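Local atomic coordinates of transcobalamin-1 (Homo sapiens, PDB entry 4KKI), a protein that binds vitamin B12 with femtomolar affinity, carries it and protects it from the acidic environment of the stomach. Residues M248-V253 and A293-F299; E234-I238 and Q267-V272; Y333-N337 and V420-E424; L404-G408 and G423-E427. All coordinates share one frame; numbering follows the deposited sequence.

Contact 1 (M248-V253 and A293-F299)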
loop_
_atom_site.group_PDB
_atom_site.type_symbol
_atom_site.label_atom_id
_atom_site.label_comp_id
_atom_site.label_asym_id
_atom_site.label_seq_id
_atom_site.Cartn_x
_atom_site.Cartn_y
_atom_site.Cartn_z
ATOM N N MET A 248 0.076 8.121 -8.924
ATOM C CA MET A 248 0.815 8.522 -10.119
ATOM C C MET A 248 0.941 7.363 -11.110
ATOM O O MET A 248 0.753 7.550 -12.311
ATOM C CB MET A 248 2.206 9.061 -9.757
ATOM C CG MET A 248 2.202 10.365 -8.961
ATOM S SD MET A 248 3.854 10.889 -8.441
ATOM C CE MET A 248 4.623 11.227 -10.022
ATOM N N GLN A 249 1.252 6.171 -10.601
ATOM C CA GLN A 249 1.327 4.976 -11.440
ATOM C C GLN A 249 0.017 4.756 -12.182
ATOM O O GLN A 249 0.007 4.531 -13.394
ATOM C CB GLN A 249 1.632 3.729 -10.607
ATOM C CG GLN A 249 3.034 3.656 -10.042
ATOM C CD GLN A 249 3.343 2.286 -9.468
ATOM O OE1 GLN A 249 2.961 1.263 -10.039
ATOM N NE2 GLN A 249 4.025 2.259 -8.329
ATOM N N ALA A 250 -1.085 4.817 -11.441
ATOM C CA ALA A 250 -2.412 4.627 -12.015
ATOM C C ALA A 250 -2.702 5.652 -13.110
ATOM O O ALA A 250 -3.250 5.312 -14.157
ATOM C CB ALA A 250 -3.472 4.691 -10.927
ATOM N N LEU A 251 -2.323 6.904 -12.867
ATOM C CA LEU A 251 -2.535 7.964 -13.847
ATOM C C LEU A 251 -1.568 7.851 -15.026
ATOM O O LEU A 251 -1.895 8.255 -16.144
ATOM C CB LEU A 251 -2.423 9.346 -13.192
ATOM C CG LEU A 251 -3.477 9.688 -12.132
ATOM C CD1 LEU A 251 -3.246 11.083 -11.579
ATOM C CD2 LEU A 251 -4.887 9.562 -12.699
ATOM N N PHE A 252 -0.381 7.303 -14.769
ATOM C CA PHE A 252 0.604 7.055 -15.823
ATOM C C PHE A 252 0.032 6.174 -16.928
ATOM O O PHE A 252 0.258 6.423 -18.110
ATOM C CB PHE A 252 1.857 6.373 -15.257
ATOM C CG PHE A 252 2.817 7.308 -14.577
ATOM C CD1 PHE A 252 2.556 8.668 -14.505
ATOM C CD2 PHE A 252 3.990 6.826 -14.021
ATOM C CE1 PHE A 252 3.444 9.524 -13.882
ATOM C CE2 PHE A 252 4.884 7.676 -13.400
ATOM C CZ PHE A 252 4.610 9.029 -13.330
ATOM N N VAL A 253 -0.710 5.142 -16.534
ATOM C CA VAL A 253 -1.187 4.144 -17.483
ATOM C C VAL A 253 -2.620 4.397 -17.949
ATOM O O VAL A 253 -3.169 3.615 -18.726
ATOM C CB VAL A 253 -1.102 2.722 -16.888
ATOM C CG1 VAL A 253 0.308 2.447 -16.379
ATOM C CG2 VAL A 253 -2.121 2.545 -15.772
ATOM N N ALA A 293 7.148 5.340 -9.428
ATOM C CA ALA A 293 6.535 6.442 -10.161
ATOM C C ALA A 293 7.503 7.602 -10.361
ATOM O O ALA A 293 7.514 8.232 -11.415
ATOM C CB ALA A 293 5.273 6.915 -9.455
ATOM N N LEU A 294 8.328 7.874 -9.352
ATOM C CA LEU A 294 9.284 8.979 -9.429
ATOM C C LEU A 294 10.335 8.735 -10.509
ATOM O O LEU A 294 11.031 9.657 -10.935
ATOM C CB LEU A 294 9.963 9.196 -8.077
ATOM C CG LEU A 294 9.022 9.395 -6.888
ATOM C CD1 LEU A 294 9.813 9.563 -5.602
ATOM C CD2 LEU A 294 8.106 10.585 -7.119
ATOM N N MET A 295 10.441 7.484 -10.942
ATOM C CA MET A 295 11.389 7.102 -11.974
ATOM C C MET A 295 10.644 6.783 -13.260
ATOM O O MET A 295 11.213 6.222 -14.195
ATOM C CB MET A 295 12.188 5.879 -11.531
ATOM C CG MET A 295 13.641 5.923 -11.933
ATOM S SD MET A 295 14.610 6.823 -10.718
ATOM C CE MET A 295 14.537 5.672 -9.349
ATOM N N GLY A 296 9.362 7.132 -13.293
ATOM C CA GLY A 296 8.547 6.947 -14.480
ATOM C C GLY A 296 8.156 5.501 -14.714
ATOM O O GLY A 296 7.904 5.089 -15.846
ATOM N N LYS A 297 8.099 4.728 -13.634
ATOM C CA LYS A 297 7.789 3.308 -13.723
ATOM C C LYS A 297 6.486 2.982 -13.008
ATOM O O LYS A 297 6.107 3.657 -12.051
ATOM C CB LYS A 297 8.928 2.481 -13.120
ATOM C CG LYS A 297 10.249 2.592 -13.869
ATOM C CD LYS A 297 10.181 1.878 -15.208
ATOM C CE LYS A 297 11.502 1.964 -15.950
ATOM N NZ LYS A 297 11.431 1.289 -17.277
ATOM N N THR A 298 5.798 1.950 -13.487
ATOM C CA THR A 298 4.612 1.434 -12.811
ATOM C C THR A 298 4.733 -0.078 -12.672
ATOM O O THR A 298 5.657 -0.684 -13.213
ATOM C CB THR A 298 3.315 1.741 -13.588
ATOM O OG1 THR A 298 3.161 0.803 -14.661
ATOM C CG2 THR A 298 3.329 3.159 -14.142
ATOM N N PHE A 299 3.792 -0.686 -11.960
ATOM C CA PHE A 299 3.772 -2.138 -11.816
ATOM C C PHE A 299 3.577 -2.857 -13.153
ATOM O O PHE A 299 3.857 -4.048 -13.265
ATOM C CB PHE A 299 2.694 -2.577 -10.822
ATOM C CG PHE A 299 3.072 -2.371 -9.379
ATOM C CD1 PHE A 299 4.338 -1.928 -9.035
ATOM C CD2 PHE A 299 2.163 -2.633 -8.369
ATOM C CE1 PHE A 299 4.687 -1.741 -7.709
ATOM C CE2 PHE A 299 2.507 -2.454 -7.041
ATOM C CZ PHE A 299 3.770 -2.008 -6.711
HETATM O O HOH W 1 5.071 4.490 -7.330
#
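Gln-249 and Thr-298 bring the backbones closest, their CA atoms 5.0 Å apart, where the last turn of helix 244-252 lies against the chain that leaves helix 284-294. That helix ends in a Schellman motif: Gly-296, at positive phi, is the C-prime residue, with Gly-296 N bonded to Ala-293 O and Lys-297 N to a carbonyl of the helix's last turn. The turn sends Thr-298 and Phe-299 back across Gln-249. With CG anti to its carbonyl carbon (chi1 -70°) and the chain extended beyond it, Gln-249 runs past the CA of Thr-298 to the next peptide. Its OE1 accepts a hydrogen bond from Phe-299 N at 2.9 Å, bent to 138° at the hydrogen, the donor standing 38° above the carbonyl plane. The same oxygen lies over one face of the Phe-299 ring, 3.6 Å from CD1. At the other end of the amide, NE2 donates to a water 2.7 Å away, which also accepts from Ala-293 N. Apolar packing joins Met-248 CB to Ala-293 CB at 3.8 Å. Phe-252 turns a C-H edge to Ala-293 O, 3.3 Å from CE2, and Thr-298 CG2 also lies at the edge. Thr-298 OG1 itself bonds to Leu-300 N. An alanine at Gln-249 would lack the amide, and is likely to leave Phe-299 N and the bridging water without their mate. One buried amide thus serves two backbone N-H groups, one directly and one through water, and ties the end of one helix to the exit of another in the alpha domain.

Contact 2 (E234-I238 and Q267-V272)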
loop_
_atom_site.group_PDB
_atom_site.type_symbol
_atom_site.label_atom_id
_atom_site.label_comp_id
_atom_site.label_asym_id
_atom_site.label_seq_id
_atom_site.Cartn_x
_atom_site.Cartn_y
_atom_site.Cartn_z
ATOM N N GLU A 234 -4.426 20.737 -3.426
ATOM C CA GLU A 234 -3.987 21.959 -4.088
ATOM C C GLU A 234 -2.496 21.924 -4.409
ATOM O O GLU A 234 -2.050 22.499 -5.404
ATOM C CB GLU A 234 -4.313 23.173 -3.214
ATOM C CG GLU A 234 -4.191 24.510 -3.924
ATOM C CD GLU A 234 -4.595 25.678 -3.044
ATOM O OE1 GLU A 234 -4.531 25.544 -1.804
ATOM O OE2 GLU A 234 -4.983 26.730 -3.595
ATOM N N ASN A 235 -1.729 21.239 -3.565
ATOM C CA ASN A 235 -0.280 21.156 -3.731
ATOM C C ASN A 235 0.175 20.053 -4.692
ATOM O O ASN A 235 1.373 19.851 -4.888
ATOM C CB ASN A 235 0.409 20.989 -2.372
ATOM C CG ASN A 235 -0.080 19.768 -1.611
ATOM O OD1 ASN A 235 -0.832 18.948 -2.141
ATOM N ND2 ASN A 235 0.350 19.641 -0.362
ATOM N N GLY A 236 -0.779 19.339 -5.280
ATOM C CA GLY A 236 -0.457 18.328 -6.270
ATOM C C GLY A 236 -0.529 16.908 -5.739
ATOM O O GLY A 236 -0.540 15.949 -6.512
ATOM N N LEU A 237 -0.565 16.773 -4.418
ATOM C CA LEU A 237 -0.721 15.467 -3.792
ATOM C C LEU A 237 -2.076 14.878 -4.157
ATOM O O LEU A 237 -3.064 15.601 -4.299
ATOM C CB LEU A 237 -0.577 15.567 -2.272
ATOM C CG LEU A 237 0.814 15.915 -1.738
ATOM C CD1 LEU A 237 0.842 15.842 -0.216
ATOM C CD2 LEU A 237 1.867 14.995 -2.341
ATOM N N ILE A 238 -2.113 13.561 -4.324
ATOM C CA ILE A 238 -3.341 12.873 -4.696
ATOM C C ILE A 238 -3.732 11.911 -3.584
ATOM O O ILE A 238 -3.122 10.852 -3.418
ATOM C CB ILE A 238 -3.174 12.114 -6.020
ATOM C CG1 ILE A 238 -2.551 13.029 -7.078
ATOM C CG2 ILE A 238 -4.511 11.579 -6.493
ATOM C CD1 ILE A 238 -2.125 12.305 -8.334
ATOM N N GLN A 267 4.045 19.203 -10.981
ATOM C CA GLN A 267 3.748 19.788 -9.676
ATOM C C GLN A 267 3.660 18.696 -8.616
ATOM O O GLN A 267 4.233 18.821 -7.534
ATOM C CB GLN A 267 2.442 20.583 -9.715
ATOM C CG GLN A 267 2.110 21.268 -8.395
ATOM C CD GLN A 267 0.625 21.513 -8.215
ATOM O OE1 GLN A 267 -0.201 20.958 -8.940
ATOM N NE2 GLN A 267 0.277 22.347 -7.241
ATOM N N THR A 268 2.939 17.626 -8.941
ATOM C CA THR A 268 2.824 16.469 -8.060
ATOM C C THR A 268 4.202 15.905 -7.728
ATOM O O THR A 268 4.517 15.653 -6.564
ATOM C CB THR A 268 1.963 15.361 -8.698
ATOM O OG1 THR A 268 0.611 15.817 -8.834
ATOM C CG2 THR A 268 1.980 14.109 -7.841
ATOM N N LEU A 269 5.021 15.722 -8.758
ATOM C CA LEU A 269 6.385 15.231 -8.594
ATOM C C LEU A 269 7.215 16.142 -7.688
ATOM O O LEU A 269 7.894 15.667 -6.776
ATOM C CB LEU A 269 7.060 15.091 -9.963
ATOM C CG LEU A 269 8.544 14.723 -9.989
ATOM C CD1 LEU A 269 8.776 13.361 -9.360
ATOM C CD2 LEU A 269 9.069 14.752 -11.415
ATOM N N ASN A 270 7.151 17.448 -7.940
ATOM C CA ASN A 270 7.902 18.426 -7.156
ATOM C C ASN A 270 7.527 18.426 -5.677
ATOM O O ASN A 270 8.396 18.471 -4.805
ATOM C CB ASN A 270 7.735 19.835 -7.737
ATOM C CG ASN A 270 8.410 19.995 -9.086
ATOM O OD1 ASN A 270 9.315 19.236 -9.434
ATOM N ND2 ASN A 270 7.976 20.990 -9.850
ATOM N N THR A 271 6.229 18.375 -5.403
ATOM C CA THR A 271 5.736 18.326 -4.033
ATOM C C THR A 271 6.227 17.068 -3.317
ATOM O O THR A 271 6.642 17.124 -2.159
ATOM C CB THR A 271 4.200 18.387 -3.993
ATOM O OG1 THR A 271 3.762 19.635 -4.547
ATOM C CG2 THR A 271 3.691 18.267 -2.567
ATOM N N VAL A 272 6.190 15.937 -4.015
ATOM C CA VAL A 272 6.684 14.685 -3.453
ATOM C C VAL A 272 8.177 14.778 -3.128
ATOM O O VAL A 272 8.608 14.371 -2.048
ATOM C CB VAL A 272 6.411 13.490 -4.391
ATOM C CG1 VAL A 272 7.105 12.232 -3.881
ATOM C CG2 VAL A 272 4.913 13.259 -4.522
#
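Thr-271, Thr-268 and Gly-236 bury the most surface where loop 234-238 runs along one side of helix 265-277. Gly-236 and Thr-268 approach to 4.2 Å between CA atoms. A CB on Gly-236 would point at the helix and come tight against Thr-268 N and the amide of Gln-267, and its backbone angles also call for glycine. Thr-268 OG1, anti to its own carbonyl carbon (chi1 -66°), donates to Gly-236 O at 2.6 Å, the donor tilted 25° from the carbonyl plane; Trp-263 NE1 bonds to the same hydroxyl. One turn on, Thr-271 OG1 is modelled very close to Asn-235 O, as a hydrogen bond whose length is doubtful. Its methyl, CG2, packs 3.8 Å from Leu-237 CD2, which also touches Val-272 CG2. Gln-267, extended beyond CG, reaches the loop with NE2, which donates to Glu-234 O at 3.0 Å, a bent bond of 137°. A leucine in its place would have no N-H to give and would probably leave Glu-234 O without this partner and the loop at Glu-234 less firmly held. Within the loop, Asn-235 OD1 accepts from Leu-237 N at 3.2 Å. Gln-267, Thr-268 and, at a doubtful distance, Thr-271 thus reach three consecutive loop carbonyls, Glu-234 to Gly-236, and hold an Asx turn against a helix of the alpha6-alpha6 barrel, a few residues before the cobalamin-binding Asn-240.

Contact 3 (Y333-N337 and V420-E424); sequences YISVN and VRNGE. With NAG (2-acetamido-2-deoxy-beta-D-glucopyranose), chain H.
Backbone and amide hydrogen bonds join Ser-335 and Asn-337 to the turn at Asn-422, Gly-423 and Glu-424. Gly-423 N donates to Ser-335 O at 2.9 Å, nearly straight at the hydrogen (169°) and almost in line with the C=O bond. Further along the strand, Asn-337 N donates to Glu-424 O at 2.8 Å. The amide of Asn-422 supplies the third bond: its CG is anti to the backbone N (chi1 -160°), which carries OD1 to Ser-335 N at 3.2 Å, the donor tilted only 16° from the carbonyl plane. On Ser-335, then, the N-H is taken by a side chain and the C=O by a main chain, both from the turn. The turn is a type II beta turn, Arg-421 to Glu-424, with Gly-423 at positive phi; it brings the chain into strand 426-432, which runs parallel to strand 333-341 in the mixed sheet of the C-terminal beta domain. Glu-424 braces it from within, OE2 accepting from Arg-421 N at 2.8 Å and met from above the carboxylate plane, while OE1 turns to Ser-406 and Tyr-418. Van der Waals contacts fill in between. Ile-334 lays CG1 against Asn-422 CB at 3.3 Å, and its CG2 faces Val-420 CG2 more loosely. Val-336 CG1 sits over the turn, 3.9 Å from Glu-424 CB and close to the carbonyl oxygen of Arg-421. The covalent link is at Asn-337, whose ND2 is joined to C1 of an N-acetylglucosamine; the side chain, anti to its backbone N, carries the sugar away from the turn.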
loop_
_atom_site.group_PDB
_atom_site.type_symbol
_atom_site.label_atom_id
_atom_site.label_comp_id
_atom_site.label_asym_id
_atom_site.label_seq_id
_atom_site.Cartn_x
_atom_site.Cartn_y
_atom_site.Cartn_z
ATOM N N TYR A 333 8.942 19.265 27.689
ATOM C CA TYR A 333 7.812 18.342 27.690
ATOM C C TYR A 333 6.608 18.961 26.991
ATOM O O TYR A 333 6.489 20.183 26.898
ATOM C CB TYR A 333 7.435 17.944 29.119
ATOM C CG TYR A 333 8.376 16.945 29.753
ATOM C CD1 TYR A 333 9.585 17.350 30.304
ATOM C CD2 TYR A 333 8.050 15.595 29.805
ATOM C CE1 TYR A 333 10.446 16.438 30.887
ATOM C CE2 TYR A 333 8.906 14.675 30.386
ATOM C CZ TYR A 333 10.101 15.103 30.925
ATOM O OH TYR A 333 10.956 14.194 31.502
ATOM N N ILE A 334 5.704 18.116 26.531
ATOM C CA ILE A 334 4.551 18.600 25.802
ATOM C C ILE A 334 3.272 17.951 26.323
ATOM O O ILE A 334 3.307 16.869 26.889
ATOM C CB ILE A 334 4.779 18.442 24.276
ATOM C CG1 ILE A 334 4.455 19.745 23.561
ATOM C CG2 ILE A 334 4.045 17.249 23.671
ATOM C CD1 ILE A 334 5.686 20.466 23.076
ATOM N N SER A 335 2.150 18.628 26.139
ATOM C CA SER A 335 0.872 18.122 26.638
ATOM C C SER A 335 -0.210 18.097 25.562
ATOM O O SER A 335 -0.292 18.998 24.725
ATOM C CB SER A 335 0.395 18.938 27.843
ATOM O OG SER A 335 1.153 18.625 28.998
ATOM N N VAL A 336 -1.041 17.057 25.596
ATOM C CA VAL A 336 -2.097 16.878 24.604
ATOM C C VAL A 336 -3.404 16.400 25.235
ATOM O O VAL A 336 -3.421 15.918 26.367
ATOM C CB VAL A 336 -1.689 15.849 23.531
ATOM C CG1 VAL A 336 -0.547 16.380 22.677
ATOM C CG2 VAL A 336 -1.310 14.529 24.187
ATOM N N ASN A 337 -4.492 16.529 24.487
ATOM C CA ASN A 337 -5.786 16.009 24.910
ATOM C C ASN A 337 -6.043 14.636 24.288
ATOM O O ASN A 337 -6.613 14.531 23.203
ATOM C CB ASN A 337 -6.904 16.986 24.532
ATOM C CG ASN A 337 -8.283 16.492 24.937
ATOM O OD1 ASN A 337 -8.435 15.773 25.926
ATOM N ND2 ASN A 337 -9.296 16.871 24.160
ATOM N N VAL A 420 3.734 14.085 17.855
ATOM C CA VAL A 420 2.659 14.910 18.391
ATOM C C VAL A 420 3.142 16.308 18.775
ATOM O O VAL A 420 4.316 16.507 19.088
ATOM C CB VAL A 420 1.992 14.235 19.605
ATOM C CG1 VAL A 420 1.538 12.834 19.232
ATOM C CG2 VAL A 420 2.954 14.181 20.779
ATOM N N ARG A 421 2.228 17.273 18.742
ATOM C CA ARG A 421 2.562 18.654 19.074
ATOM C C ARG A 421 1.722 19.163 20.238
ATOM O O ARG A 421 0.713 18.558 20.602
ATOM C CB ARG A 421 2.395 19.564 17.851
ATOM C CG ARG A 421 3.330 19.232 16.689
ATOM C CD ARG A 421 3.321 20.324 15.625
ATOM N NE ARG A 421 1.997 20.522 15.040
ATOM C CZ ARG A 421 1.601 19.994 13.886
ATOM N NH1 ARG A 421 2.428 19.234 13.182
ATOM N NH2 ARG A 421 0.377 20.230 13.432
ATOM N N ASN A 422 2.145 20.283 20.816
ATOM C CA ASN A 422 1.491 20.845 21.992
ATOM C C ASN A 422 0.051 21.277 21.734
ATOM O O ASN A 422 -0.238 21.950 20.745
ATOM C CB ASN A 422 2.295 22.032 22.524
ATOM C CG ASN A 422 1.973 22.353 23.968
ATOM O OD1 ASN A 422 1.733 21.456 24.776
ATOM N ND2 ASN A 422 1.965 23.638 24.300
ATOM N N GLY A 423 -0.849 20.884 22.632
ATOM C CA GLY A 423 -2.241 21.286 22.549
ATOM C C GLY A 423 -3.039 20.536 21.501
ATOM O O GLY A 423 -4.096 20.994 21.070
ATOM N N GLU A 424 -2.536 19.376 21.090
ATOM C CA GLU A 424 -3.218 18.569 20.086
ATOM C C GLU A 424 -4.335 17.724 20.691
ATOM O O GLU A 424 -4.160 17.099 21.737
ATOM C CB GLU A 424 -2.222 17.665 19.356
ATOM C CG GLU A 424 -1.988 18.047 17.906
ATOM C CD GLU A 424 -1.161 17.019 17.161
ATOM O OE1 GLU A 424 -1.436 16.790 15.965
ATOM O OE2 GLU A 424 -0.237 16.440 17.769
HETATM C C1 NAG H . -10.511 16.948 24.931
HETATM C C2 NAG H . -11.216 18.288 24.735
HETATM C C3 NAG H . -12.482 18.360 25.577
HETATM C C4 NAG H . -13.362 17.151 25.298
HETATM C C5 NAG H . -12.571 15.854 25.428
HETATM C C6 NAG H . -13.438 14.679 24.995
HETATM C C7 NAG H . -10.191 20.422 24.219
HETATM C C8 NAG H . -9.808 21.737 24.833
HETATM N N2 NAG H . -10.333 19.395 25.053
HETATM O O3 NAG H . -13.191 19.539 25.270
HETATM O O4 NAG H . -14.442 17.131 26.205
HETATM O O5 NAG H . -11.395 15.882 24.642
HETATM O O6 NAG H . -12.664 13.502 25.001
HETATM O O7 NAG H . -10.361 20.327 23.003
#

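Contact 4 (L404-G408 and G423-E427); sequences LLSGG and GENLE. With NAG (2-acetamido-2-deoxy-beta-D-glucopyranose), chain H.
Leu-404 starts the pairing with Glu-427, its CA-H directed at Glu-427 O from 3.5 Å, while its own N is hydrogen-bonded to cyanocobalamin, so it belongs to both sheet and binding site. Leu-405 and Glu-427 form an antiparallel hydrogen-bonded pair, with CA atoms 5.0 Å apart. Leu-405 N donates to Glu-427 O at 2.8 Å with the donor in the carbonyl plane, and Glu-427 N returns a bond to Leu-405 O, the donor tilted 29° from the Leu-405 carbonyl plane. The carboxylate of Glu-427 has its partners outside the pair, in salt bridges to Arg-341 and Arg-429. Ser-406 stands opposite Leu-426 in a non-hydrogen-bonded pair, CA to CA 4.6 Å, and its side chain faces the other side of the sheet from Leu-405. With OG anti to the backbone N (chi1 177°), the hydroxyl reaches Glu-424 and donates to OE1 at 2.5 Å from well above the carboxylate plane, while Leu-426 CD2 lies 4.0 Å from Ser-406 OG. A water donating to this hydroxyl also accepts from Asn-425 N. Gly-407, at positive phi, turns the strand away after a last bond, from its N to Asn-425 O at 2.9 Å. A second water joins that carbonyl to Gly-408 N. Asn-425, the centre of an inverse gamma turn, accepts a weak hydrogen bond at OD1 from Asn-337 ND2; glycan O7, another acceptor, merely lies 3.0 Å from OD1. Since Glu-424 OE1 accepts from both Ser-406 and Tyr-418, its negative charge is probably eased by two hydroxyls, and the Ser-406 side chain adds one bond to the backbone pairing.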
loop_
_atom_site.group_PDB
_atom_site.type_symbol
_atom_site.label_atom_id
_atom_site.label_comp_id
_atom_site.label_asym_id
_atom_site.label_seq_id
_atom_site.Cartn_x
_atom_site.Cartn_y
_atom_site.Cartn_z
ATOM N N LEU A 404 -7.003 6.644 14.136
ATOM C CA LEU A 404 -6.195 7.643 14.824
ATOM C C LEU A 404 -6.493 9.034 14.274
ATOM O O LEU A 404 -6.457 9.249 13.061
ATOM C CB LEU A 404 -4.709 7.323 14.670
ATOM C CG LEU A 404 -4.289 5.883 14.973
ATOM C CD1 LEU A 404 -2.784 5.741 14.843
ATOM C CD2 LEU A 404 -4.761 5.440 16.357
ATOM N N LEU A 405 -6.795 9.975 15.165
ATOM C CA LEU A 405 -7.154 11.325 14.740
ATOM C C LEU A 405 -6.465 12.413 15.555
ATOM O O LEU A 405 -6.097 12.209 16.712
ATOM C CB LEU A 405 -8.672 11.535 14.797
ATOM C CG LEU A 405 -9.561 10.605 13.970
ATOM C CD1 LEU A 405 -10.019 9.432 14.819
ATOM C CD2 LEU A 405 -10.750 11.352 13.387
ATOM N N SER A 406 -6.297 13.574 14.934
ATOM C CA SER A 406 -5.807 14.754 15.630
ATOM C C SER A 406 -6.658 15.949 15.231
ATOM O O SER A 406 -6.647 16.369 14.075
ATOM C CB SER A 406 -4.340 15.016 15.293
ATOM O OG SER A 406 -3.884 16.205 15.917
ATOM N N GLY A 407 -7.403 16.488 16.190
ATOM C CA GLY A 407 -8.287 17.604 15.916
ATOM C C GLY A 407 -9.428 17.192 15.008
ATOM O O GLY A 407 -9.910 17.983 14.195
ATOM N N GLY A 408 -9.856 15.941 15.142
ATOM C CA GLY A 408 -10.977 15.428 14.375
ATOM C C GLY A 408 -10.613 14.983 12.971
ATOM O O GLY A 408 -11.481 14.568 12.206
ATOM N N GLY A 423 -0.849 20.884 22.632
ATOM C CA GLY A 423 -2.241 21.286 22.549
ATOM C C GLY A 423 -3.039 20.536 21.501
ATOM O O GLY A 423 -4.096 20.994 21.070
ATOM N N GLU A 424 -2.536 19.376 21.090
ATOM C CA GLU A 424 -3.218 18.569 20.086
ATOM C C GLU A 424 -4.335 17.724 20.691
ATOM O O GLU A 424 -4.160 17.099 21.737
ATOM C CB GLU A 424 -2.222 17.665 19.356
ATOM C CG GLU A 424 -1.988 18.047 17.906
ATOM C CD GLU A 424 -1.161 17.019 17.161
ATOM O OE1 GLU A 424 -1.436 16.790 15.965
ATOM O OE2 GLU A 424 -0.237 16.440 17.769
ATOM N N ASN A 425 -5.488 17.714 20.028
ATOM C CA ASN A 425 -6.586 16.836 20.416
ATOM C C ASN A 425 -6.427 15.448 19.800
ATOM O O ASN A 425 -7.040 15.138 18.780
ATOM C CB ASN A 425 -7.934 17.436 20.005
ATOM C CG ASN A 425 -8.257 18.712 20.754
ATOM O OD1 ASN A 425 -7.916 18.861 21.927
ATOM N ND2 ASN A 425 -8.920 19.643 20.077
ATOM N N LEU A 426 -5.595 14.620 20.423
ATOM C CA LEU A 426 -5.353 13.266 19.937
ATOM C C LEU A 426 -6.511 12.346 20.294
ATOM O O LEU A 426 -7.037 12.396 21.406
ATOM C CB LEU A 426 -4.059 12.714 20.528
ATOM C CG LEU A 426 -2.824 13.582 20.308
ATOM C CD1 LEU A 426 -1.610 12.924 20.932
ATOM C CD2 LEU A 426 -2.607 13.830 18.824
ATOM N N GLU A 427 -6.901 11.496 19.353
ATOM C CA GLU A 427 -8.039 10.617 19.576
ATOM C C GLU A 427 -7.874 9.276 18.878
ATOM O O GLU A 427 -7.446 9.211 17.726
ATOM C CB GLU A 427 -9.326 11.295 19.104
ATOM C CG GLU A 427 -10.576 10.448 19.258
ATOM C CD GLU A 427 -11.817 11.156 18.756
ATOM O OE1 GLU A 427 -11.745 12.379 18.510
ATOM O OE2 GLU A 427 -12.863 10.492 18.602
HETATM C C1 NAG H . -10.511 16.948 24.931
HETATM C C2 NAG H . -11.216 18.288 24.735
HETATM C C3 NAG H . -12.482 18.360 25.577
HETATM C C4 NAG H . -13.362 17.151 25.298
HETATM C C5 NAG H . -12.571 15.854 25.428
HETATM C C6 NAG H . -13.438 14.679 24.995
HETATM C C7 NAG H . -10.191 20.422 24.219
HETATM C C8 NAG H . -9.808 21.737 24.833
HETATM N N2 NAG H . -10.333 19.395 25.053
HETATM O O3 NAG H . -13.191 19.539 25.270
HETATM O O4 NAG H . -14.442 17.131 26.205
HETATM O O5 NAG H . -11.395 15.882 24.642
HETATM O O6 NAG H . -12.664 13.502 25.001
HETATM O O7 NAG H . -10.361 20.327 23.003
HETATM O O HOH W 2 -5.392 18.652 17.502
HETATM O O HOH W 3 -9.001 14.358 17.290
#

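Contacts 1 and 2 lie in the N-terminal alpha domain, their centres 14 Å apart, and interlock along the chain: loop 234-238, helix 244-252, helix 265-277 and helix 284-294 follow in turn, with the segments alternating. Leu-251 packs on Ile-238, and Leu-294 on Leu-269 and Val-272. Contacts 3 and 4 come later, in the C-terminal beta domain, with centres 10 Å apart; they share Gly-423 and Glu-424, at the turn leading into strand 426-432, which lies between strands 333-341 and 400-406. Contacts 1 and 3 are centred 38 Å apart, and neither pair touches the other. Cyanocobalamin draws binding residues from both domains, including Asn-240 and Leu-404.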